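Local coordinates for protein CD180 antigen (Mus musculus, PDB 3T6Q) that may cooperate with MD-1 and TLR4 in the innate immune response of B cells to bacterial lipopolysaccharide, leading to NF-kappa-B activation, at residues L56-L62 against S79-T85; Y70-T76 against I94-A100; A106-F112 against T130-L136. All coordinates share one frame; numbering follows the deposited sequence.

Interaction 1 (L56-L62 against S79-T85); sequences LINLTFL and SQHRLDT
T60 O takes two backbone hydrogen bonds, from D84 N (2.7 Å) and T85 N, and L62 N in turn donates to T85 O, so that F61 and T85 pair in parallel register, their CA atoms 4.9 Å apart. This is the stacking of successive leucine-rich repeats: each segment approaches its short strand through a type I turn, L56 to L59 and Q80 to L83. One water bridges the two turns, donating to I57 O and L59 O and accepting from R82 N. On the strand face that carries F61 and T85, the two side chains run side by side, T85 CG2 lying 3.7 Å from F61 CE2. R82 bends at its second and third torsions and lays its guanidinium alongside T60, whose CG2 sits over one face, 3.7 Å from R82 NH1; N58 CB meets the edge of the same group. L83 CD2 lies against the T60 carbonyl and 4.1 Å from L62 CB. Q80 runs alongside L59, its CG against L59 CD1, its chain bent at chi2 (70°), and its NE2 also donates to F53 O. Across the contact Q80 NE2 reaches L56 O at 2.8 Å, from above the carbonyl plane.

Interaction 2 (Y70-T76 against I94-A100); sequences YWIHEDT and IFMAETA
I94 packs against one face of the W71 indole, its CB 4.0 Å from the centroid of the six-membered ring in a CH-pi contact, while its CG2 comes to 3.4 Å from W71 CH2. The pair belongs to the short parallel sheet on the outer side of the leucine-rich-repeat solenoid, where strands 71-72 and 95-96 of adjacent repeats lie side by side. I94 also reaches Y70, its CD1 3.8 Å from Y70 CB, and F95 CB adds a contact to W71 CZ3. W71 CG lies beside its own backbone N (chi1 -62°), a turn that carries the indole across toward I94 and F95. On the other face of the strands I72 CB meets M96 CG, and I72 CG2 touches A100 CB at 3.7 Å. At the far end of the contact T99 OG1 accepts a hydrogen bond from D75 N at 3.0 Å.

Three backbone bonds set this register, all close to straight: I94 N to Y70 O, I72 N to F95 O and A97 N to I72 O. Beyond the strands both segments turn, type II from H73 to T76 and type I from A97 to A100, and A97 CB fits against the backbone at H73 and E74. A water donates to D75 OD2 and lies 3.1 Å from T99 OG1. Further out, E98 OE1 pairs with a basic side chain on the chain of another protein, on whose backbone W71 and I94 also pack. Within its own chain, D75 OD1 is hydrogen-bonded to S102 OG.

Interaction 3 (A106-F112 against T130-L136); sequences ALKHLFF and TLESLYL
K108 O receives two backbone hydrogen bonds, from E132 N and S133 N. The ladder continues with L110 N to S133 O, Y135 N to L110 O and F112 N to Y135 O, holding strands 109-111 and 133-135 parallel, 3° apart in direction. Side-chain polar contacts are made just before and at the start of the strands. Two kinks in the K108 chain bring NZ round to E132 OE1, 2.8 Å away, a salt bridge in which NZ comes to OE1 from above the carboxylate plane. H109 ND1 and S133 OG share a hydrogen bond of 2.9 Å at the edge of the imidazole.

These are neighbouring strands of the parallel sheet that lines the concave side of the leucine-rich-repeat solenoid, here between LRR 4 and LRR 5. The aromatic contact lies on the same face as H109 and S133: F111 and Y135 form an offset stack, centroids 4.2 Å apart and planes at 11°, both rings swung to the same side by nearly equal first torsions (-63° for F111). On the opposite face, toward the solenoid interior, L110 CD2 meets L134 CD2 at 4.1 Å. Just past the strand ends, F112 CB lies 4.0 Å from L136 CD2.

In the fold
Interactions 1 and 3 belong to the same parallel sheet: strand 85-87, which begins at T85, lies between strands 61-63 and 109-111, and just before it D84 O probably accepts from K108 N and H109 N. Interaction 2 joins the same repeats as interaction 1, LRR 2 and LRR 3, but on the outer side, and lies farthest from the chain centre, about 38 Å against 29 and 24 Å for interactions 1 and 3. All three are partly buried; interaction 1 includes exposed I57 and R82. Their outward chemistry differs: a threonine methyl over a guanidinium face, an indole that the chain of another protein also touches, a salt bridge and stacked rings. Inside, M96 SD packs on F112 CZ, connecting interactions 2 and 3.

Interaction 1 (L56-L62 against S79-T85)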
loop_
_atom_site.group_PDB
_atom_site.type_symbol
_atom_site.label_atom_id
_atom_site.label_comp_id
_atom_site.label_asym_id
_atom_site.label_seq_id
_atom_site.Cartn_x
_atom_site.Cartn_y
_atom_site.Cartn_z
ATOM N N LEU A 56 -16.053 8.898 -26.667
ATOM C CA LEU A 56 -15.978 10.197 -25.976
ATOM C C LEU A 56 -14.703 10.959 -26.399
ATOM O O LEU A 56 -13.720 11.119 -25.637
ATOM C CB LEU A 56 -16.079 10.013 -24.441
ATOM C CG LEU A 56 -17.354 9.316 -23.983
ATOM C CD1 LEU A 56 -17.440 9.252 -22.454
ATOM C CD2 LEU A 56 -18.627 9.958 -24.558
ATOM N N ILE A 57 -14.724 11.431 -27.646
ATOM C CA ILE A 57 -13.529 11.970 -28.272
ATOM C C ILE A 57 -13.158 13.366 -27.727
ATOM O O ILE A 57 -12.017 13.808 -27.872
ATOM C CB ILE A 57 -13.696 12.063 -29.816
ATOM C CG1 ILE A 57 -14.951 12.871 -30.162
ATOM C CG2 ILE A 57 -13.700 10.656 -30.447
ATOM C CD1 ILE A 57 -15.059 13.204 -31.643
ATOM N N ASN A 58 -14.139 14.048 -27.143
ATOM C CA ASN A 58 -13.949 15.425 -26.701
ATOM C C ASN A 58 -13.658 15.596 -25.187
ATOM O O ASN A 58 -13.696 16.724 -24.693
ATOM C CB ASN A 58 -15.177 16.252 -27.074
ATOM C CG ASN A 58 -15.116 16.800 -28.511
ATOM O OD1 ASN A 58 -14.225 16.489 -29.285
ATOM N ND2 ASN A 58 -16.048 17.672 -28.828
ATOM N N LEU A 59 -13.390 14.501 -24.460
ATOM C CA LEU A 59 -13.108 14.591 -23.010
ATOM C C LEU A 59 -11.889 15.462 -22.771
ATOM O O LEU A 59 -10.833 15.262 -23.415
ATOM C CB LEU A 59 -12.860 13.203 -22.394
ATOM C CG LEU A 59 -14.067 12.265 -22.259
ATOM C CD1 LEU A 59 -13.672 10.906 -21.685
ATOM C CD2 LEU A 59 -15.198 12.925 -21.466
ATOM N N THR A 60 -12.027 16.448 -21.880
ATOM C CA THR A 60 -10.838 17.165 -21.388
ATOM C C THR A 60 -10.521 16.821 -19.903
ATOM O O THR A 60 -9.405 17.017 -19.442
ATOM C CB THR A 60 -11.007 18.703 -21.538
ATOM O OG1 THR A 60 -12.065 19.141 -20.690
ATOM C CG2 THR A 60 -11.395 19.072 -23.011
ATOM N N PHE A 61 -11.516 16.318 -19.190
ATOM C CA PHE A 61 -11.426 15.978 -17.750
ATOM C C PHE A 61 -12.116 14.622 -17.561
ATOM O O PHE A 61 -13.290 14.479 -17.876
ATOM C CB PHE A 61 -12.161 17.056 -16.888
ATOM C CG PHE A 61 -12.147 16.771 -15.380
ATOM C CD1 PHE A 61 -13.147 15.988 -14.793
ATOM C CD2 PHE A 61 -11.115 17.249 -14.573
ATOM C CE1 PHE A 61 -13.140 15.711 -13.432
ATOM C CE2 PHE A 61 -11.091 16.968 -13.208
ATOM C CZ PHE A 61 -12.105 16.198 -12.645
ATOM N N LEU A 62 -11.416 13.638 -17.014
ATOM C CA LEU A 62 -12.032 12.337 -16.742
ATOM C C LEU A 62 -11.612 11.859 -15.335
ATOM O O LEU A 62 -10.449 11.654 -15.077
ATOM C CB LEU A 62 -11.558 11.320 -17.808
ATOM C CG LEU A 62 -11.996 9.841 -17.654
ATOM C CD1 LEU A 62 -13.497 9.772 -17.635
ATOM C CD2 LEU A 62 -11.372 8.995 -18.753
ATOM N N SER A 79 -8.908 7.542 -27.768
ATOM C CA SER A 79 -9.665 8.632 -28.402
ATOM C C SER A 79 -9.638 9.951 -27.638
ATOM O O SER A 79 -10.317 10.919 -28.040
ATOM C CB SER A 79 -11.128 8.255 -28.622
ATOM O OG SER A 79 -11.277 7.087 -29.412
ATOM N N GLN A 80 -8.900 9.986 -26.521
ATOM C CA GLN A 80 -8.902 11.152 -25.606
ATOM C C GLN A 80 -7.729 12.088 -25.958
ATOM O O GLN A 80 -6.887 12.416 -25.122
ATOM C CB GLN A 80 -8.815 10.661 -24.132
ATOM C CG GLN A 80 -10.167 10.296 -23.538
ATOM C CD GLN A 80 -10.731 9.023 -24.147
ATOM O OE1 GLN A 80 -10.145 7.942 -23.986
ATOM N NE2 GLN A 80 -11.870 9.129 -24.807
ATOM N N HIS A 81 -7.694 12.519 -27.216
ATOM C CA HIS A 81 -6.665 13.387 -27.756
ATOM C C HIS A 81 -6.672 14.736 -27.049
ATOM O O HIS A 81 -5.631 15.396 -26.948
ATOM C CB HIS A 81 -6.924 13.563 -29.286
ATOM C CG HIS A 81 -6.619 12.309 -30.129
ATOM N ND1 HIS A 81 -6.148 12.373 -31.399
ATOM C CD2 HIS A 81 -6.747 10.944 -29.834
ATOM C CE1 HIS A 81 -5.954 11.123 -31.887
ATOM N NE2 HIS A 81 -6.339 10.243 -30.936
ATOM N N ARG A 82 -7.844 15.155 -26.552
ATOM C CA ARG A 82 -7.972 16.476 -25.927
ATOM C C ARG A 82 -7.860 16.406 -24.374
ATOM O O ARG A 82 -8.060 17.388 -23.683
ATOM C CB ARG A 82 -9.260 17.173 -26.377
ATOM C CG ARG A 82 -9.367 17.394 -27.902
ATOM C CD ARG A 82 -10.125 18.672 -28.274
ATOM N NE ARG A 82 -11.456 18.712 -27.662
ATOM C CZ ARG A 82 -11.875 19.597 -26.748
ATOM N NH1 ARG A 82 -11.086 20.587 -26.319
ATOM N NH2 ARG A 82 -13.110 19.487 -26.255
ATOM N N LEU A 83 -7.513 15.245 -23.830
ATOM C CA LEU A 83 -7.563 15.048 -22.367
ATOM C C LEU A 83 -6.536 15.932 -21.651
ATOM O O LEU A 83 -5.346 15.927 -21.991
ATOM C CB LEU A 83 -7.273 13.590 -22.033
ATOM C CG LEU A 83 -8.212 12.828 -21.084
ATOM C CD1 LEU A 83 -7.414 11.797 -20.311
ATOM C CD2 LEU A 83 -9.097 13.642 -20.178
ATOM N N ASP A 84 -7.019 16.713 -20.691
ATOM C CA ASP A 84 -6.163 17.612 -19.894
ATOM C C ASP A 84 -5.841 17.012 -18.492
ATOM O O ASP A 84 -4.700 17.062 -18.058
ATOM C CB ASP A 84 -6.879 18.963 -19.758
ATOM C CG ASP A 84 -6.034 20.018 -19.045
ATOM O OD1 ASP A 84 -4.912 20.313 -19.500
ATOM O OD2 ASP A 84 -6.498 20.579 -18.035
ATOM N N THR A 85 -6.851 16.438 -17.828
ATOM C CA THR A 85 -6.719 15.888 -16.442
ATOM C C THR A 85 -7.271 14.480 -16.457
ATOM O O THR A 85 -8.360 14.251 -16.979
ATOM C CB THR A 85 -7.522 16.749 -15.438
ATOM O OG1 THR A 85 -6.913 18.040 -15.394
ATOM C CG2 THR A 85 -7.515 16.165 -13.968
HETATM O O HOH W 1 -10.475 13.841 -25.736
#

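Interaction 2 (Y70-T76 against I94-A100)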
loop_
_atom_site.group_PDB
_atom_site.type_symbol
_atom_site.label_atom_id
_atom_site.label_comp_id
_atom_site.label_asym_id
_atom_site.label_seq_id
_atom_site.Cartn_x
_atom_site.Cartn_y
_atom_site.Cartn_z
ATOM N N TYR A 70 -8.713 -2.796 -11.915
ATOM C CA TYR A 70 -7.519 -3.621 -11.726
ATOM C C TYR A 70 -6.623 -3.628 -12.947
ATOM O O TYR A 70 -5.435 -3.875 -12.808
ATOM C CB TYR A 70 -7.921 -5.074 -11.396
ATOM C CG TYR A 70 -8.589 -5.195 -10.029
ATOM C CD1 TYR A 70 -7.835 -5.508 -8.899
ATOM C CD2 TYR A 70 -9.965 -4.973 -9.870
ATOM C CE1 TYR A 70 -8.438 -5.638 -7.641
ATOM C CE2 TYR A 70 -10.572 -5.054 -8.602
ATOM C CZ TYR A 70 -9.799 -5.397 -7.494
ATOM O OH TYR A 70 -10.371 -5.520 -6.225
ATOM N N TRP A 71 -7.173 -3.388 -14.144
ATOM C CA TRP A 71 -6.391 -3.513 -15.373
ATOM C C TRP A 71 -6.593 -2.321 -16.272
ATOM O O TRP A 71 -7.710 -1.958 -16.536
ATOM C CB TRP A 71 -6.795 -4.779 -16.164
ATOM C CG TRP A 71 -6.520 -6.034 -15.374
ATOM C CD1 TRP A 71 -7.402 -6.722 -14.519
ATOM C CD2 TRP A 71 -5.235 -6.741 -15.251
ATOM N NE1 TRP A 71 -6.771 -7.811 -13.942
ATOM C CE2 TRP A 71 -5.468 -7.869 -14.325
ATOM C CE3 TRP A 71 -3.971 -6.565 -15.783
ATOM C CZ2 TRP A 71 -4.464 -8.763 -13.999
ATOM C CZ3 TRP A 71 -2.971 -7.483 -15.446
ATOM C CH2 TRP A 71 -3.214 -8.551 -14.573
ATOM N N ILE A 72 -5.504 -1.782 -16.814
ATOM C CA ILE A 72 -5.604 -0.749 -17.892
ATOM C C ILE A 72 -4.856 -1.280 -19.121
ATOM O O ILE A 72 -3.621 -1.285 -19.130
ATOM C CB ILE A 72 -4.982 0.607 -17.457
ATOM C CG1 ILE A 72 -5.516 1.007 -16.072
ATOM C CG2 ILE A 72 -5.275 1.699 -18.519
ATOM C CD1 ILE A 72 -5.039 2.403 -15.604
ATOM N N HIS A 73 -5.613 -1.749 -20.117
ATOM C CA HIS A 73 -5.049 -2.465 -21.273
ATOM C C HIS A 73 -4.652 -1.538 -22.401
ATOM O O HIS A 73 -4.828 -0.317 -22.299
ATOM C CB HIS A 73 -6.012 -3.562 -21.777
ATOM C CG HIS A 73 -6.190 -4.733 -20.804
ATOM N ND1 HIS A 73 -5.187 -5.211 -20.040
ATOM C CD2 HIS A 73 -7.304 -5.503 -20.503
ATOM C CE1 HIS A 73 -5.650 -6.214 -19.266
ATOM N NE2 HIS A 73 -6.936 -6.404 -19.567
ATOM N N GLU A 74 -4.096 -2.114 -23.472
ATOM C CA GLU A 74 -3.547 -1.310 -24.587
ATOM C C GLU A 74 -4.574 -0.305 -25.096
ATOM O O GLU A 74 -5.768 -0.576 -25.116
ATOM C CB GLU A 74 -3.007 -2.201 -25.723
ATOM C CG GLU A 74 -4.067 -3.030 -26.431
ATOM C CD GLU A 74 -3.527 -4.305 -27.072
ATOM O OE1 GLU A 74 -4.314 -4.959 -27.784
ATOM O OE2 GLU A 74 -2.351 -4.671 -26.857
ATOM N N ASP A 75 -4.107 0.894 -25.449
ATOM C CA ASP A 75 -4.978 1.913 -26.035
ATOM C C ASP A 75 -6.274 2.229 -25.291
ATOM O O ASP A 75 -7.260 2.643 -25.908
ATOM C CB ASP A 75 -5.314 1.508 -27.493
ATOM C CG ASP A 75 -4.061 1.314 -28.345
ATOM O OD1 ASP A 75 -3.221 2.238 -28.377
ATOM O OD2 ASP A 75 -3.897 0.238 -28.971
ATOM N N THR A 76 -6.291 2.085 -23.953
ATOM C CA THR A 76 -7.498 2.434 -23.198
ATOM C C THR A 76 -8.018 3.885 -23.490
ATOM O O THR A 76 -9.253 4.151 -23.543
ATOM C CB THR A 76 -7.256 2.249 -21.666
ATOM O OG1 THR A 76 -7.100 0.841 -21.372
ATOM C CG2 THR A 76 -8.415 2.793 -20.883
ATOM N N ILE A 94 -3.284 -3.531 -11.109
ATOM C CA ILE A 94 -2.304 -4.616 -11.247
ATOM C C ILE A 94 -1.318 -4.301 -12.387
ATOM O O ILE A 94 -0.134 -4.580 -12.277
ATOM C CB ILE A 94 -3.019 -5.963 -11.510
ATOM C CG1 ILE A 94 -3.973 -6.276 -10.334
ATOM C CG2 ILE A 94 -1.993 -7.116 -11.704
ATOM C CD1 ILE A 94 -4.968 -7.380 -10.639
ATOM N N PHE A 95 -1.812 -3.738 -13.484
ATOM C CA PHE A 95 -0.905 -3.460 -14.609
ATOM C C PHE A 95 -1.489 -2.438 -15.519
ATOM O O PHE A 95 -2.682 -2.401 -15.726
ATOM C CB PHE A 95 -0.615 -4.735 -15.443
ATOM C CG PHE A 95 0.643 -4.653 -16.299
ATOM C CD1 PHE A 95 1.902 -4.820 -15.734
ATOM C CD2 PHE A 95 0.550 -4.448 -17.694
ATOM C CE1 PHE A 95 3.051 -4.768 -16.525
ATOM C CE2 PHE A 95 1.692 -4.394 -18.491
ATOM C CZ PHE A 95 2.946 -4.552 -17.895
ATOM N N MET A 96 -0.606 -1.665 -16.136
ATOM C CA MET A 96 -1.036 -0.634 -17.052
ATOM C C MET A 96 -0.173 -0.785 -18.308
ATOM O O MET A 96 1.075 -0.788 -18.242
ATOM C CB MET A 96 -0.844 0.731 -16.378
ATOM C CG MET A 96 -1.103 1.896 -17.312
ATOM S SD MET A 96 -1.018 3.430 -16.350
ATOM C CE MET A 96 -1.797 4.562 -17.486
ATOM N N ALA A 97 -0.847 -0.958 -19.438
ATOM C CA ALA A 97 -0.180 -1.215 -20.713
ATOM C C ALA A 97 0.689 -0.062 -21.210
ATOM O O ALA A 97 0.405 1.119 -20.961
ATOM C CB ALA A 97 -1.221 -1.593 -21.750
ATOM N N GLU A 98 1.756 -0.423 -21.909
ATOM C CA GLU A 98 2.666 0.532 -22.566
ATOM C C GLU A 98 1.902 1.616 -23.327
ATOM O O GLU A 98 2.247 2.796 -23.222
ATOM C CB GLU A 98 3.556 -0.245 -23.541
ATOM C CG GLU A 98 5.057 -0.183 -23.365
ATOM C CD GLU A 98 5.547 0.162 -21.970
ATOM O OE1 GLU A 98 5.475 -0.668 -21.025
ATOM O OE2 GLU A 98 6.072 1.282 -21.840
ATOM N N THR A 99 0.873 1.217 -24.088
ATOM C CA THR A 99 0.108 2.134 -24.960
ATOM C C THR A 99 -1.185 2.697 -24.335
ATOM O O THR A 99 -2.009 3.313 -25.025
ATOM C CB THR A 99 -0.244 1.461 -26.321
ATOM O OG1 THR A 99 -1.218 0.422 -26.120
ATOM C CG2 THR A 99 0.977 0.873 -26.960
ATOM N N ALA A 100 -1.385 2.477 -23.031
ATOM C CA ALA A 100 -2.633 2.889 -22.397
ATOM C C ALA A 100 -2.850 4.384 -22.565
ATOM O O ALA A 100 -3.983 4.831 -22.830
ATOM C CB ALA A 100 -2.638 2.516 -20.909
HETATM O O HOH W 2 -1.390 -1.021 -28.858
#

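Interaction 3 (A106-F112 against T130-L136)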
loop_
_atom_site.group_PDB
_atom_site.type_symbol
_atom_site.label_atom_id
_atom_site.label_comp_id
_atom_site.label_asym_id
_atom_site.label_seq_id
_atom_site.Cartn_x
_atom_site.Cartn_y
_atom_site.Cartn_z
ATOM N N ALA A 106 -1.376 15.494 -25.087
ATOM C CA ALA A 106 -1.317 16.819 -24.416
ATOM C C ALA A 106 -1.780 16.783 -22.944
ATOM O O ALA A 106 -2.097 17.833 -22.370
ATOM C CB ALA A 106 -2.097 17.903 -25.182
ATOM N N LEU A 107 -1.809 15.592 -22.337
ATOM C CA LEU A 107 -2.218 15.491 -20.927
ATOM C C LEU A 107 -1.387 16.436 -20.047
ATOM O O LEU A 107 -0.171 16.483 -20.188
ATOM C CB LEU A 107 -2.028 14.073 -20.417
ATOM C CG LEU A 107 -2.784 13.799 -19.100
ATOM C CD1 LEU A 107 -4.301 13.817 -19.315
ATOM C CD2 LEU A 107 -2.277 12.519 -18.503
ATOM N N LYS A 108 -2.037 17.156 -19.136
ATOM C CA LYS A 108 -1.291 18.059 -18.237
ATOM C C LYS A 108 -1.173 17.612 -16.766
ATOM O O LYS A 108 -0.108 17.781 -16.149
ATOM C CB LYS A 108 -1.814 19.474 -18.355
ATOM C CG LYS A 108 -1.595 20.022 -19.785
ATOM C CD LYS A 108 -1.280 21.495 -19.830
ATOM C CE LYS A 108 -2.379 22.341 -19.223
ATOM N NZ LYS A 108 -1.913 23.741 -18.981
ATOM N N HIS A 109 -2.223 16.976 -16.251
ATOM C CA HIS A 109 -2.275 16.621 -14.802
ATOM C C HIS A 109 -2.769 15.198 -14.671
ATOM O O HIS A 109 -3.821 14.827 -15.206
ATOM C CB HIS A 109 -3.243 17.561 -14.093
ATOM C CG HIS A 109 -3.067 19.034 -14.484
ATOM N ND1 HIS A 109 -1.989 19.748 -14.130
ATOM C CD2 HIS A 109 -3.871 19.887 -15.260
ATOM C CE1 HIS A 109 -2.101 21.024 -14.628
ATOM N NE2 HIS A 109 -3.255 21.097 -15.317
ATOM N N LEU A 110 -2.015 14.404 -13.952
ATOM C CA LEU A 110 -2.371 12.993 -13.806
ATOM C C LEU A 110 -2.338 12.681 -12.313
ATOM O O LEU A 110 -1.335 12.993 -11.652
ATOM C CB LEU A 110 -1.376 12.114 -14.573
ATOM C CG LEU A 110 -1.465 10.584 -14.389
ATOM C CD1 LEU A 110 -2.809 10.093 -14.872
ATOM C CD2 LEU A 110 -0.381 9.863 -15.169
ATOM N N PHE A 111 -3.427 12.097 -11.802
ATOM C CA PHE A 111 -3.522 11.685 -10.373
ATOM C C PHE A 111 -3.504 10.154 -10.300
ATOM O O PHE A 111 -4.351 9.454 -10.902
ATOM C CB PHE A 111 -4.793 12.239 -9.775
ATOM C CG PHE A 111 -4.835 13.763 -9.757
ATOM C CD1 PHE A 111 -4.531 14.473 -8.587
ATOM C CD2 PHE A 111 -5.060 14.495 -10.950
ATOM C CE1 PHE A 111 -4.571 15.876 -8.558
ATOM C CE2 PHE A 111 -5.051 15.909 -10.937
ATOM C CZ PHE A 111 -4.807 16.592 -9.733
ATOM N N PHE A 112 -2.515 9.648 -9.607
ATOM C CA PHE A 112 -2.308 8.202 -9.459
ATOM C C PHE A 112 -2.147 7.890 -7.958
ATOM O O PHE A 112 -1.362 7.041 -7.567
ATOM C CB PHE A 112 -1.056 7.798 -10.234
ATOM C CG PHE A 112 -1.296 6.727 -11.248
ATOM C CD1 PHE A 112 -0.903 5.414 -10.993
ATOM C CD2 PHE A 112 -1.898 7.037 -12.472
ATOM C CE1 PHE A 112 -1.116 4.415 -11.923
ATOM C CE2 PHE A 112 -2.097 6.035 -13.426
ATOM C CZ PHE A 112 -1.727 4.734 -13.134
ATOM N N THR A 130 4.092 16.959 -22.517
ATOM C CA THR A 130 3.751 18.257 -21.914
ATOM C C THR A 130 3.193 18.141 -20.472
ATOM O O THR A 130 2.481 19.018 -20.012
ATOM C CB THR A 130 2.796 19.107 -22.818
ATOM O OG1 THR A 130 1.439 18.652 -22.727
ATOM C CG2 THR A 130 3.252 19.105 -24.271
ATOM N N LEU A 131 3.531 17.063 -19.769
ATOM C CA LEU A 131 2.962 16.808 -18.428
ATOM C C LEU A 131 3.368 17.949 -17.473
ATOM O O LEU A 131 4.559 18.243 -17.364
ATOM C CB LEU A 131 3.550 15.509 -17.872
ATOM C CG LEU A 131 2.715 14.486 -17.086
ATOM C CD1 LEU A 131 3.440 14.044 -15.826
ATOM C CD2 LEU A 131 1.287 14.872 -16.812
ATOM N N GLU A 132 2.395 18.506 -16.754
ATOM C CA GLU A 132 2.610 19.578 -15.771
ATOM C C GLU A 132 2.538 19.144 -14.293
ATOM O O GLU A 132 3.288 19.663 -13.488
ATOM C CB GLU A 132 1.588 20.675 -15.965
ATOM C CG GLU A 132 1.726 21.324 -17.317
ATOM C CD GLU A 132 0.858 22.555 -17.456
ATOM O OE1 GLU A 132 0.838 23.123 -18.568
ATOM O OE2 GLU A 132 0.203 22.952 -16.463
ATOM N N SER A 133 1.648 18.209 -13.963
ATOM C CA SER A 133 1.425 17.766 -12.566
ATOM C C SER A 133 1.391 16.253 -12.522
ATOM O O SER A 133 0.677 15.638 -13.308
ATOM C CB SER A 133 0.075 18.263 -12.056
ATOM O OG SER A 133 0.049 19.663 -12.013
ATOM N N LEU A 134 2.105 15.654 -11.568
ATOM C CA LEU A 134 2.006 14.231 -11.359
ATOM C C LEU A 134 1.801 13.972 -9.856
ATOM O O LEU A 134 2.709 14.272 -9.062
ATOM C CB LEU A 134 3.321 13.582 -11.799
ATOM C CG LEU A 134 3.314 12.177 -12.413
ATOM C CD1 LEU A 134 4.621 11.430 -12.200
ATOM C CD2 LEU A 134 2.090 11.298 -12.187
ATOM N N TYR A 135 0.666 13.380 -9.472
ATOM C CA TYR A 135 0.366 13.117 -8.052
ATOM C C TYR A 135 0.495 11.611 -7.793
ATOM O O TYR A 135 -0.245 10.824 -8.345
ATOM C CB TYR A 135 -1.060 13.588 -7.744
ATOM C CG TYR A 135 -1.180 15.099 -7.807
ATOM C CD1 TYR A 135 -1.173 15.873 -6.626
ATOM C CD2 TYR A 135 -1.252 15.750 -9.027
ATOM C CE1 TYR A 135 -1.281 17.280 -6.682
ATOM C CE2 TYR A 135 -1.370 17.148 -9.090
ATOM C CZ TYR A 135 -1.362 17.897 -7.923
ATOM O OH TYR A 135 -1.481 19.290 -8.007
ATOM N N LEU A 136 1.446 11.251 -6.957
ATOM C CA LEU A 136 1.805 9.863 -6.701
ATOM C C LEU A 136 1.657 9.542 -5.202
ATOM O O LEU A 136 2.300 8.640 -4.705
ATOM C CB LEU A 136 3.242 9.702 -7.133
ATOM C CG LEU A 136 3.494 9.976 -8.660
ATOM C CD1 LEU A 136 4.978 9.781 -8.943
ATOM C CD2 LEU A 136 2.673 9.033 -9.533
HETATM O O HOH W 3 1.645 15.407 -22.122
#